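Local coordinates for protein male-specific lethal-3 (Drosophila melanogaster, PDB 3M9Q) that reads a trimethylated histone H3 tail through its chromodomain, within the MSL acetyltransferase complex that doubles transcription of the male X chromosome, at residues F48-E53 / F58-I63; L27-D32 / R37-S42. The protein carries 1 engineered substitution. All coordinates share one frame; numbering follows the deposited sequence.

Contact 1 (F48-E53 / F58-I63)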
ATOM      1  N   PHE A  48      -1.244   4.595  11.802  1.00 10.55           N
ATOM      2  CA  PHE A  48      -1.233   5.843  12.570  1.00 11.43           C
ATOM      3  C   PHE A  48      -2.383   6.741  12.159  1.00 10.98           C
ATOM      4  O   PHE A  48      -2.519   7.108  10.992  1.00 11.19           O
ATOM      5  CB  PHE A  48       0.107   6.555  12.362  1.00 12.05           C
ATOM      6  CG  PHE A  48       0.262   7.843  13.127  1.00 13.58           C
ATOM      7  CD1 PHE A  48      -0.157   7.963  14.441  1.00 14.11           C
ATOM      8  CD2 PHE A  48       0.886   8.919  12.535  1.00 14.69           C
ATOM      9  CE1 PHE A  48       0.020   9.156  15.132  1.00 15.30           C
ATOM     10  CE2 PHE A  48       1.060  10.103  13.220  1.00 15.51           C
ATOM     11  CZ  PHE A  48       0.628  10.222  14.515  1.00 15.88           C
ATOM     12  N   GLU A  49      -3.201   7.080  13.143  1.00 11.19           N
ATOM     13  CA  GLU A  49      -4.359   7.959  12.951  1.00 11.64           C
ATOM     14  C   GLU A  49      -3.952   9.406  13.121  1.00 11.93           C
ATOM     15  O   GLU A  49      -3.355   9.780  14.126  1.00 12.05           O
ATOM     16  CB  GLU A  49      -5.449   7.614  13.962  1.00 12.51           C
ATOM     17  CG  GLU A  49      -6.757   8.346  13.773  1.00 13.78           C
ATOM     18  CD  GLU A  49      -7.785   7.858  14.761  1.00 15.35           C
ATOM     19  OE1 GLU A  49      -8.658   7.073  14.373  1.00 16.26           O
ATOM     20  OE2 GLU A  49      -7.695   8.211  15.964  1.00 19.20           O
ATOM     21  N   ARG A  50      -4.295  10.209  12.122  1.00 12.48           N
ATOM     22  CA  ARG A  50      -3.998  11.642  12.091  1.00 13.66           C
ATOM     23  C   ARG A  50      -5.245  12.416  11.714  1.00 13.11           C
ATOM     24  O   ARG A  50      -6.197  11.855  11.196  1.00 11.37           O
ATOM     25  CB  ARG A  50      -2.906  11.936  11.054  1.00 15.67           C
ATOM     26  CG  ARG A  50      -1.616  11.155  11.253  1.00 17.51           C
ATOM     27  CD  ARG A  50      -0.564  11.596  10.259  1.00 19.33           C
ATOM     28  NE  ARG A  50      -0.240  13.009  10.419  1.00 21.79           N
ATOM     29  CZ  ARG A  50       0.421  13.732   9.521  1.00 23.50           C
ATOM     30  NH1 ARG A  50       0.830  13.176   8.393  1.00 23.64           N
ATOM     31  NH2 ARG A  50       0.671  15.011   9.751  1.00 24.92           N
ATOM     32  N   ARG A  51      -5.233  13.711  11.978  1.00 13.34           N
ATOM     33  CA  ARG A  51      -6.290  14.590  11.495  1.00 13.68           C
ATOM     34  C   ARG A  51      -5.691  15.642  10.585  1.00 14.24           C
ATOM     35  O   ARG A  51      -4.597  16.152  10.835  1.00 15.53           O
ATOM     36  CB  ARG A  51      -7.054  15.237  12.652  1.00 14.31           C
ATOM     37  CG  ARG A  51      -8.012  14.276  13.344  1.00 14.42           C
ATOM     38  CD  ARG A  51      -8.761  14.941  14.470  1.00 15.47           C
ATOM     39  NE  ARG A  51      -7.890  15.216  15.603  1.00 15.74           N
ATOM     40  CZ  ARG A  51      -8.235  15.970  16.632  1.00 16.53           C
ATOM     41  NH1 ARG A  51      -9.427  16.537  16.658  1.00 17.19           N
ATOM     42  NH2 ARG A  51      -7.388  16.173  17.628  1.00 17.95           N
ATOM     43  N   ASN A  52      -6.416  15.921   9.508  1.00 14.26           N
ATOM     44  CA  ASN A  52      -6.020  16.954   8.535  1.00 14.85           C
ATOM     45  C   ASN A  52      -6.462  18.336   8.950  1.00 16.65           C
ATOM     46  O   ASN A  52      -6.904  18.567  10.073  1.00 16.38           O
ATOM     47  CB  ASN A  52      -6.499  16.639   7.110  1.00 14.20           C
ATOM     48  CG  ASN A  52      -8.013  16.591   6.981  1.00 13.51           C
ATOM     49  OD1 ASN A  52      -8.720  17.203   7.753  1.00 13.93           O
ATOM     50  ND2 ASN A  52      -8.504  15.859   5.995  1.00 14.68           N
ATOM     51  N   GLU A  53      -6.362  19.255   7.999  0.50 17.51           N
ATOM     52  CA  GLU A  53      -6.517  20.683   8.284  0.50 18.79           C
ATOM     53  C   GLU A  53      -7.977  20.991   8.532  0.50 19.23           C
ATOM     54  O   GLU A  53      -8.335  22.053   9.046  0.50 20.47           O
ATOM     55  CB  GLU A  53      -5.974  21.544   7.134  0.50 19.42           C
ATOM     56  CG  GLU A  53      -6.775  21.482   5.835  0.50 19.58           C
ATOM     57  CD  GLU A  53      -6.264  20.418   4.876  0.50 19.24           C
ATOM     58  OE1 GLU A  53      -5.576  19.484   5.334  0.50 18.98           O
ATOM     59  OE2 GLU A  53      -6.546  20.514   3.659  0.50 19.81           O
ATOM     60  N   PHE A  58      -7.434  10.703   8.952  1.00 10.42           N
ATOM     61  CA  PHE A  58      -6.852   9.854   7.908  1.00 11.01           C
ATOM     62  C   PHE A  58      -5.798   8.956   8.519  1.00 10.44           C
ATOM     63  O   PHE A  58      -5.350   9.175   9.641  1.00 11.36           O
ATOM     64  CB  PHE A  58      -6.299  10.650   6.718  1.00 11.68           C
ATOM     65  CG  PHE A  58      -5.101  11.515   7.036  1.00 12.48           C
ATOM     66  CD1 PHE A  58      -3.822  11.068   6.741  1.00 12.42           C
ATOM     67  CD2 PHE A  58      -5.246  12.774   7.594  1.00 12.93           C
ATOM     68  CE1 PHE A  58      -2.717  11.851   7.003  1.00 13.53           C
ATOM     69  CE2 PHE A  58      -4.132  13.560   7.850  1.00 13.41           C
ATOM     70  CZ  PHE A  58      -2.871  13.085   7.554  1.00 13.75           C
ATOM     71  N   TYR A  59      -5.438   7.924   7.775  1.00 10.58           N
ATOM     72  CA  TYR A  59      -4.532   6.880   8.270  1.00 10.55           C
ATOM     73  C   TYR A  59      -3.262   6.784   7.449  1.00 10.64           C
ATOM     74  O   TYR A  59      -3.289   6.799   6.226  1.00 11.42           O
ATOM     75  CB  TYR A  59      -5.263   5.525   8.354  1.00 10.25           C
ATOM     76  CG  TYR A  59      -6.382   5.642   9.345  1.00 10.59           C
ATOM     77  CD1 TYR A  59      -6.166   5.406  10.697  1.00 11.44           C
ATOM     78  CD2 TYR A  59      -7.635   6.088   8.947  1.00 11.17           C
ATOM     79  CE1 TYR A  59      -7.179   5.578  11.623  1.00 11.72           C
ATOM     80  CE2 TYR A  59      -8.649   6.275   9.867  1.00 11.60           C
ATOM     81  CZ  TYR A  59      -8.416   6.018  11.201  1.00 11.20           C
ATOM     82  OH  TYR A  59      -9.431   6.216  12.107  1.00 12.90           O
ATOM     83  N   GLU A  60      -2.149   6.715   8.165  1.00 10.78           N
ATOM     84  CA  GLU A  60      -0.837   6.495   7.574  1.00 11.68           C
ATOM     85  C   GLU A  60      -0.412   5.079   7.877  1.00 10.65           C
ATOM     86  O   GLU A  60      -0.292   4.690   9.035  1.00 11.57           O
ATOM     87  CB  GLU A  60       0.196   7.452   8.154  1.00 14.31           C
ATOM     88  CG  GLU A  60       0.029   8.874   7.734  1.00 17.06           C
ATOM     89  CD  GLU A  60       1.235   9.720   8.083  1.00 19.57           C
ATOM     90  OE1 GLU A  60       2.004   9.342   8.996  1.00 21.58           O
ATOM     91  OE2 GLU A  60       1.407  10.761   7.430  1.00 21.76           O
ATOM     92  N   TYR A  61      -0.184   4.316   6.815  1.00 10.31           N
ATOM     93  CA  TYR A  61       0.200   2.913   6.918  1.00 10.51           C
ATOM     94  C   TYR A  61       1.677   2.770   6.654  1.00 10.47           C
ATOM     95  O   TYR A  61       2.134   2.919   5.526  1.00 10.81           O
ATOM     96  CB  TYR A  61      -0.602   2.076   5.915  1.00  9.95           C
ATOM     97  CG  TYR A  61      -2.104   2.198   6.092  1.00  9.63           C
ATOM     98  CD1 TYR A  61      -2.804   1.326   6.920  1.00 10.03           C
ATOM     99  CD2 TYR A  61      -2.822   3.198   5.455  1.00  9.76           C
ATOM    100  CE1 TYR A  61      -4.178   1.441   7.098  1.00  9.86           C
ATOM    101  CE2 TYR A  61      -4.195   3.316   5.624  1.00  9.75           C
ATOM    102  CZ  TYR A  61      -4.867   2.442   6.453  1.00  9.85           C
ATOM    103  OH  TYR A  61      -6.232   2.546   6.629  1.00 10.59           O
ATOM    104  N   LYS A  62       2.438   2.518   7.708  1.00 10.22           N
ATOM    105  CA  LYS A  62       3.856   2.212   7.542  1.00 10.74           C
ATOM    106  C   LYS A  62       3.975   0.778   7.072  1.00 10.47           C
ATOM    107  O   LYS A  62       3.467  -0.141   7.717  1.00 10.32           O
ATOM    108  CB  LYS A  62       4.658   2.414   8.831  1.00 12.34           C
ATOM    109  CG  LYS A  62       6.165   2.326   8.572  1.00 14.66           C
ATOM    110  CD  LYS A  62       7.028   2.434   9.806  1.00 17.57           C
ATOM    111  CE  LYS A  62       8.495   2.408   9.402  1.00 19.60           C
ATOM    112  NZ  LYS A  62       9.414   2.666  10.543  1.00 21.64           N
ATOM    113  N   ILE A  63       4.638   0.604   5.939  1.00 10.21           N
ATOM    114  CA  ILE A  63       4.785  -0.716   5.344  1.00 10.74           C
ATOM    115  C   ILE A  63       6.224  -1.098   5.065  1.00 10.48           C
ATOM    116  O   ILE A  63       7.102  -0.261   4.871  1.00 11.21           O
ATOM    117  CB  ILE A  63       3.942  -0.867   4.057  1.00 10.94           C
ATOM    118  CG1 ILE A  63       4.432   0.073   2.955  1.00 11.47           C
ATOM    119  CG2 ILE A  63       2.445  -0.674   4.347  1.00 11.86           C
ATOM    120  CD1 ILE A  63       3.721  -0.162   1.606  1.00 12.35           C
TER
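F58 pairs with R50, each backbone N bonded to the other's O, and the F58 N to R50 O bond measures 2.8 Å. The F58 ring receives R50 on one face: R50 CB sits 3.9 Å from the ring centroid, 21° off the normal, a CH-pi contact. With F58 CG between its own N and carbonyl carbon (chi1 67°), the ring turns back over the neighbouring strand, its edge meeting the backbone N of N52. Y59 and E49 form the next pair, non-hydrogen-bonded, on the other face of the sheet. Their side chains run alongside each other, and Y59 OH donates to E49 OE1 at 2.5 Å; the oxygen accepts through its anti lone pair. E60 returns to the face of F58 and pairs with F48, E60 N reaching F48 O at 2.9 Å. Its carboxylate also takes a salt bridge from R50 NH1, 2.7 Å from E60 OE2; the nitrogen comes from above the carboxylate plane, while E60 OE2 lies near the guanidinium plane. E60 OE1 lies at the ring edge of F48, 3.7 Å from F48 CD2. Alternating pairs, strands 144° apart and a short connecting turn identify a twisted antiparallel beta hairpin, 39-51 with 57-65 in the chromodomain sheet.

Contact 2 (L27-D32 / R37-S42)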
ATOM      1  N   LEU A  27      -0.867  -5.450  -0.910  1.00  8.93           N
ATOM      2  CA  LEU A  27      -0.161  -5.186  -2.155  1.00  9.19           C
ATOM      3  C   LEU A  27      -0.144  -3.680  -2.374  1.00  9.42           C
ATOM      4  O   LEU A  27      -1.183  -3.025  -2.292  1.00 10.80           O
ATOM      5  CB  LEU A  27      -0.825  -5.920  -3.324  1.00  9.71           C
ATOM      6  CG  LEU A  27      -1.093  -7.413  -3.077  1.00  9.91           C
ATOM      7  CD1 LEU A  27      -1.745  -8.062  -4.297  1.00 11.95           C
ATOM      8  CD2 LEU A  27       0.155  -8.194  -2.662  1.00 11.98           C
ATOM      9  N   CYS A  28       1.034  -3.134  -2.620  1.00  8.76           N
ATOM     10  CA  CYS A  28       1.227  -1.687  -2.698  1.00  8.87           C
ATOM     11  C   CYS A  28       1.628  -1.263  -4.100  1.00  8.89           C
ATOM     12  O   CYS A  28       2.584  -1.775  -4.667  1.00  9.60           O
ATOM     13  CB  CYS A  28       2.330  -1.252  -1.723  1.00  9.20           C
ATOM     14  SG  CYS A  28       2.593   0.545  -1.635  1.00 10.75           S
ATOM     15  N   TYR A  29       0.923  -0.281  -4.637  1.00  9.13           N
ATOM     16  CA  TYR A  29       1.269   0.268  -5.958  1.00  9.81           C
ATOM     17  C   TYR A  29       2.587   1.015  -5.929  1.00 10.63           C
ATOM     18  O   TYR A  29       2.893   1.755  -5.011  1.00 10.49           O
ATOM     19  CB  TYR A  29       0.174   1.203  -6.487  1.00 10.76           C
ATOM     20  CG  TYR A  29      -0.948   0.491  -7.190  1.00 10.78           C
ATOM     21  CD1 TYR A  29      -0.736  -0.136  -8.410  1.00 11.56           C
ATOM     22  CD2 TYR A  29      -2.210   0.429  -6.632  1.00 11.20           C
ATOM     23  CE1 TYR A  29      -1.761  -0.781  -9.063  1.00 11.95           C
ATOM     24  CE2 TYR A  29      -3.246  -0.220  -7.278  1.00 11.74           C
ATOM     25  CZ  TYR A  29      -3.010  -0.825  -8.493  1.00 12.23           C
ATOM     26  OH  TYR A  29      -4.008  -1.494  -9.175  1.00 13.97           O
ATOM     27  N   GLU A  30       3.356   0.800  -6.983  1.00 11.22           N
ATOM     28  CA  GLU A  30       4.564   1.583  -7.266  1.00 12.15           C
ATOM     29  C   GLU A  30       4.264   3.085  -7.216  1.00 11.18           C
ATOM     30  O   GLU A  30       3.362   3.545  -7.904  1.00 11.33           O
ATOM     31  CB  GLU A  30       5.083   1.216  -8.669  1.00 13.41           C
ATOM     32  CG  GLU A  30       6.099   2.167  -9.263  1.00 14.80           C
ATOM     33  CD  GLU A  30       7.392   2.118  -8.529  1.00 15.66           C
ATOM     34  OE1 GLU A  30       8.050   1.041  -8.620  1.00 19.17           O
ATOM     35  OE2 GLU A  30       7.765   3.118  -7.886  1.00 16.55           O
ATOM     36  N   PRO A  31       5.021   3.858  -6.416  1.00 11.13           N
ATOM     37  CA  PRO A  31       4.725   5.288  -6.312  1.00 11.70           C
ATOM     38  C   PRO A  31       5.259   6.145  -7.467  1.00 11.17           C
ATOM     39  O   PRO A  31       4.780   7.248  -7.686  1.00 12.10           O
ATOM     40  CB  PRO A  31       5.416   5.686  -4.996  1.00 12.71           C
ATOM     41  CG  PRO A  31       6.535   4.752  -4.869  1.00 13.98           C
ATOM     42  CD  PRO A  31       6.017   3.442  -5.408  1.00 12.97           C
ATOM     43  N   ASP A  32       6.259   5.653  -8.174  1.00 10.60           N
ATOM     44  CA  ASP A  32       6.853   6.388  -9.301  1.00 11.49           C
ATOM     45  C   ASP A  32       5.900   6.381 -10.499  1.00 10.97           C
ATOM     46  O   ASP A  32       5.659   5.352 -11.117  1.00 10.84           O
ATOM     47  CB  ASP A  32       8.195   5.744  -9.649  1.00 12.72           C
ATOM     48  CG  ASP A  32       8.950   6.473 -10.730  1.00 13.27           C
ATOM     49  OD1 ASP A  32       8.387   7.380 -11.377  1.00 13.81           O
ATOM     50  OD2 ASP A  32      10.138   6.132 -10.923  1.00 14.94           O
ATOM     51  N   ARG A  37       2.556   0.512 -14.150  1.00 11.18           N
ATOM     52  CA  ARG A  37       2.006   0.223 -12.820  1.00 11.99           C
ATOM     53  C   ARG A  37       2.284  -1.214 -12.424  1.00 10.93           C
ATOM     54  O   ARG A  37       2.073  -2.140 -13.193  1.00 11.03           O
ATOM     55  CB  ARG A  37       0.509   0.542 -12.752  1.00 14.43           C
ATOM     56  CG  ARG A  37       0.270   2.043 -12.693  1.00 17.84           C
ATOM     57  CD  ARG A  37      -1.182   2.476 -12.829  1.00 20.28           C
ATOM     58  NE  ARG A  37      -2.014   2.293 -11.638  1.00 22.31           N
ATOM     59  CZ  ARG A  37      -1.740   2.720 -10.407  1.00 23.94           C
ATOM     60  NH1 ARG A  37      -2.627   2.499  -9.450  1.00 24.46           N
ATOM     61  NH2 ARG A  37      -0.594   3.327 -10.111  1.00 24.46           N
ATOM     62  N   VAL A  38       2.797  -1.372 -11.211  1.00  9.87           N
ATOM     63  CA  VAL A  38       3.076  -2.684 -10.622  1.00 10.36           C
ATOM     64  C   VAL A  38       2.755  -2.639  -9.138  1.00  9.88           C
ATOM     65  O   VAL A  38       2.658  -1.569  -8.537  1.00 10.13           O
ATOM     66  CB  VAL A  38       4.550  -3.142 -10.826  1.00 11.14           C
ATOM     67  CG1 VAL A  38       4.843  -3.437 -12.305  1.00 11.82           C
ATOM     68  CG2 VAL A  38       5.528  -2.126 -10.253  1.00 12.33           C
ATOM     69  N   LEU A  39       2.602  -3.829  -8.567  1.00  9.23           N
ATOM     70  CA  LEU A  39       2.263  -4.019  -7.156  1.00  8.93           C
ATOM     71  C   LEU A  39       3.357  -4.766  -6.426  1.00  8.90           C
ATOM     72  O   LEU A  39       3.890  -5.756  -6.923  1.00  9.96           O
ATOM     73  CB  LEU A  39       0.963  -4.809  -7.022  1.00  9.09           C
ATOM     74  CG  LEU A  39      -0.305  -4.055  -7.419  1.00  8.91           C
ATOM     75  CD1 LEU A  39      -1.433  -5.024  -7.787  1.00 10.30           C
ATOM     76  CD2 LEU A  39      -0.735  -3.086  -6.308  1.00  9.60           C
ATOM     77  N   TYR A  40       3.672  -4.290  -5.232  1.00  8.92           N
ATOM     78  CA  TYR A  40       4.668  -4.924  -4.367  1.00  9.37           C
ATOM     79  C   TYR A  40       4.019  -5.578  -3.170  1.00  8.89           C
ATOM     80  O   TYR A  40       3.224  -4.957  -2.462  1.00  8.80           O
ATOM     81  CB  TYR A  40       5.672  -3.888  -3.872  1.00 10.79           C
ATOM     82  CG  TYR A  40       6.425  -3.202  -4.997  1.00 12.48           C
ATOM     83  CD1 TYR A  40       7.314  -3.901  -5.800  1.00 14.94           C
ATOM     84  CD2 TYR A  40       6.218  -1.868  -5.286  1.00 13.57           C
ATOM     85  CE1 TYR A  40       7.992  -3.270  -6.844  1.00 15.31           C
ATOM     86  CE2 TYR A  40       6.896  -1.236  -6.315  1.00 14.06           C
ATOM     87  CZ  TYR A  40       7.779  -1.932  -7.081  1.00 14.51           C
ATOM     88  OH  TYR A  40       8.453  -1.305  -8.116  1.00 16.75           O
ATOM     89  N   THR A  41       4.380  -6.826  -2.919  1.00  8.56           N
ATOM     90  CA  THR A  41       3.912  -7.548  -1.733  1.00  8.65           C
ATOM     91  C   THR A  41       4.564  -6.940  -0.504  1.00  8.46           C
ATOM     92  O   THR A  41       5.782  -6.808  -0.424  1.00  8.78           O
ATOM     93  CB  THR A  41       4.245  -9.036  -1.846  1.00  8.75           C
ATOM     94  OG1 THR A  41       3.776  -9.506  -3.121  1.00  9.19           O
ATOM     95  CG2 THR A  41       3.608  -9.840  -0.728  1.00  9.59           C
ATOM     96  N   SER A  42       3.722  -6.533   0.435  1.00  8.63           N
ATOM     97  CA  SER A  42       4.140  -5.718   1.572  1.00  8.82           C
ATOM     98  C   SER A  42       3.490  -6.183   2.868  1.00  8.97           C
ATOM     99  O   SER A  42       2.498  -6.901   2.863  1.00  9.12           O
ATOM    100  CB  SER A  42       3.742  -4.260   1.312  1.00  9.27           C
ATOM    101  OG  SER A  42       4.223  -3.799   0.055  1.00  9.79           O
TER
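The backbones of L27-Y29 and L39-S42 run antiparallel, their axes 4.3 Å apart at closest approach and inclined at 142°, in the first beta hairpin of the chromodomain. C28 and Y40 are the hydrogen-bonded pair, C28 N to Y40 O being 2.9 Å; L27-T41 and Y29-L39, on the opposite face, are non-hydrogen-bonded. One step past the strand, E30 N donates to V38 O. The Y29 ring is sandwiched. On one face the guanidinium of R37 lies nearly flat, planes 19° apart and R37 CZ 3.9 Å from the ring centroid, a cation-pi stack; the bend of the R37 chain at chi3 (77°) helps fold it back there. Over the other face L39 CD2 stands 3.5 Å from the centroid, almost on the ring normal, a CH-pi contact. A serine in place of Y29 would probably leave the R37 guanidinium without its stacking surface and open a gap beside L39 CD2. L27 and Y29 also touch helix 86-100, at Q92 and L91 respectively. Y40, on the face of C28, lies alongside E30, carboxylate and ring nearly perpendicular, and Y40 OH is hydrogen-bonded to E30 OE1 at 2.4 Å, a distance short enough to be treated with caution. E30 OE2 accepts from D32 N through its anti lone pair. Y40 O is gripped twice, by C28 N and, from the opposite face of its plane, by S42 OG at 2.9 Å.

How the contacts relate
From the N terminus, strand 25-29 leads into contact 2, where 27-32 meets 37-42 and closes the loop 30-38. The chain then runs on along 39-51, whose far end enters contact 1; there 48-53 meets 58-63 and closes the turn 52-56. Contact 2 is complete before contact 1 begins, so the two hairpins follow in series, neither nested nor crossed. Their centres are about 19 Å apart, yet they share strand 39-51, which lies between 25-29 and 57-65 in the sheet. Strand 57-65 also links them through I63, whose CD1 packs 3.5 Å from C28 SG. Together they join three successive strands, with helix 86-100 packed beside contact 2.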